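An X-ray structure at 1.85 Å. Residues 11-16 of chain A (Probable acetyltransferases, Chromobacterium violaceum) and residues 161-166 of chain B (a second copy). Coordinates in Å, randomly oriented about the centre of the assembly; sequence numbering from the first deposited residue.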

# COMPACT_ATOMS: atom_id res chain seq x y z
N PRO A 11 8.19 5.80 -18.27
CA PRO A 11 6.74 5.66 -18.20
C PRO A 11 5.91 6.89 -18.70
O PRO A 11 6.38 8.01 -18.74
CB PRO A 11 6.51 5.39 -16.71
CG PRO A 11 7.61 6.11 -16.04
CD PRO A 11 8.79 5.87 -16.92
N PRO A 12 4.67 6.64 -19.10
CA PRO A 12 3.88 7.72 -19.67
C PRO A 12 3.79 8.97 -18.79
O PRO A 12 3.79 8.85 -17.54
CB PRO A 12 2.49 7.08 -19.85
CG PRO A 12 2.79 5.62 -20.02
CD PRO A 12 4.02 5.32 -19.24
N ILE A 13 3.77 10.14 -19.43
CA ILE A 13 3.33 11.36 -18.77
C ILE A 13 1.84 11.43 -19.06
O ILE A 13 1.41 11.45 -20.23
CB ILE A 13 4.00 12.63 -19.30
CG1 ILE A 13 5.53 12.65 -19.00
CG2 ILE A 13 3.33 13.86 -18.64
CD1 ILE A 13 6.43 11.65 -19.79
N ALA A 14 1.04 11.45 -18.00
CA ALA A 14 -0.40 11.54 -18.17
C ALA A 14 -0.78 13.03 -18.34
O ALA A 14 -0.26 13.90 -17.61
CB ALA A 14 -1.11 10.94 -16.98
N PRO A 15 -1.69 13.32 -19.31
CA PRO A 15 -2.19 14.69 -19.44
C PRO A 15 -3.16 15.10 -18.31
O PRO A 15 -3.56 14.28 -17.48
CB PRO A 15 -2.97 14.63 -20.78
CG PRO A 15 -3.57 13.24 -20.78
CD PRO A 15 -2.46 12.37 -20.15
N SER A 16 -3.62 16.36 -18.37
CA SER A 16 -4.71 16.82 -17.51
C SER A 16 -5.99 16.05 -17.85
O SER A 16 -6.20 15.70 -19.01
CB SER A 16 -4.96 18.30 -17.70
OG SER A 16 -5.67 18.79 -16.57
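Chain B (161-166) DSRNAA

This is a small contact between an extended, proline-rich segment and a tight turn, held by one backbone hydrogen bond and filled in by short side chains and the aliphatic part of an arginine. Residues 11-16 of chain A form no regular helix or strand; their phi/psi values lie in the extended region throughout, and three of the six are prolines, which lack an amide hydrogen. A:Ala14, between A:Ile13 and A:Pro15, does have one to give.

Chain B meets this segment with a type I beta turn from B:Asp161 to B:Asn164, closed by the hydrogen bond from B:Asn164 N to B:Asp161 O at 2.9 Å. After the turn the chain enters a helix at B:Ala165, with B:Asn164 at the N-cap position; its short amide side chain points away from chain A and caps a backbone N just past the stretch. The closest CA pair joins A:Ala14 to B:Arg163 at 4.6 Å, so the turn packs backbone against backbone. The turn gives no simple parallel or antiparallel pairing: A:Ile13 meets both B:Ser162, through A:Ile13 CA and B:Ser162 O at 3.6 Å, and B:Ala165 beyond the turn, while A:Ala14 and A:Pro15 both meet B:Arg163.

The turn leaves the carbonyl of B:Ser162 free to face chain A, and A:Ala14 N donates to B:Ser162 O at 3.1 Å, nearly linear at 172°. Beside this bond, the methyl of A:Ala14 points toward chain B, its CB 3.1 Å from B:Ser162 OG. That is a very close approach; both side chains are small, and the backbones lie close together here. A:Ala14 O in turn lies 3.6 Å from B:Arg163 CA, a CA-H...O contact, and 3.5 Å from B:Arg163 CG.

B:Arg163 sets its CG against A:Ala14, 4.0 Å from A:Ala14 CB, while its charged end is engaged within its own chain. B:Arg163 NH1 forms a salt bridge with B:Asp161 OD2 at 2.7 Å, while B:Asp161 OD1 accepts from B:Arg163 NE at 3.2 Å and from B:Arg163 N at 2.8 Å. One aspartate thus binds both the turn's backbone and the arginine's side chain. The guanidinium still reaches chain A through a water, which accepts from B:Arg163 NH2 at 3.2 Å and hydrogen-bonds to A:Ser16 OG at 2.7 Å.

Toward the helix, the contact becomes apolar: A:Ile13 CG1 lies 4.0 Å from B:Ala165 CB, a branched aliphatic side chain meeting a single methyl at the start of the helix. A:Pro11 and B:Ala166 remain out of reach. The two stretches together bury 265 Å², a modest patch centred on A:Ala14, B:Ser162 and B:Arg163.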

# COMPACT_ATOMS: atom_id res chain seq x y z
N ASP B 161 2.62 10.74 -8.95
CA ASP B 161 1.43 10.84 -9.80
C ASP B 161 1.96 10.71 -11.21
O ASP B 161 2.92 11.39 -11.50
CB ASP B 161 0.81 12.22 -9.59
CG ASP B 161 -0.48 12.39 -10.27
OD1 ASP B 161 -0.53 12.15 -11.46
OD2 ASP B 161 -1.44 12.82 -9.59
N SER B 162 1.32 9.94 -12.08
CA SER B 162 1.75 9.84 -13.49
C SER B 162 1.82 11.19 -14.22
O SER B 162 2.51 11.28 -15.27
CB SER B 162 0.89 8.90 -14.32
OG SER B 162 -0.45 9.34 -14.43
N ARG B 163 1.10 12.22 -13.73
CA ARG B 163 1.17 13.60 -14.35
C ARG B 163 2.43 14.35 -14.00
O ARG B 163 2.65 15.43 -14.53
CB ARG B 163 -0.04 14.47 -13.91
CG ARG B 163 -1.45 13.86 -14.30
CD ARG B 163 -2.62 14.63 -13.71
NE ARG B 163 -2.76 14.26 -12.29
CZ ARG B 163 -3.52 14.90 -11.38
NH1 ARG B 163 -3.53 14.46 -10.13
NH2 ARG B 163 -4.26 15.97 -11.73
N ASN B 164 3.20 13.83 -13.05
CA ASN B 164 4.35 14.50 -12.47
C ASN B 164 5.60 14.06 -13.28
O ASN B 164 6.27 13.06 -13.00
CB ASN B 164 4.44 14.18 -10.97
CG ASN B 164 5.47 15.02 -10.25
OD1 ASN B 164 6.37 15.60 -10.87
ND2 ASN B 164 5.33 15.13 -8.94
N ALA B 165 5.92 14.85 -14.30
CA ALA B 165 7.05 14.51 -15.14
C ALA B 165 8.40 14.61 -14.41
O ALA B 165 9.26 13.77 -14.54
CB ALA B 165 6.99 15.37 -16.42
N ALA B 166 8.61 15.71 -13.70
CA ALA B 166 9.82 15.98 -12.96
C ALA B 166 10.11 14.89 -11.96
O ALA B 166 11.26 14.42 -11.89
CB ALA B 166 9.74 17.39 -12.23
O HOH W 1 -4.56 17.65 -14.40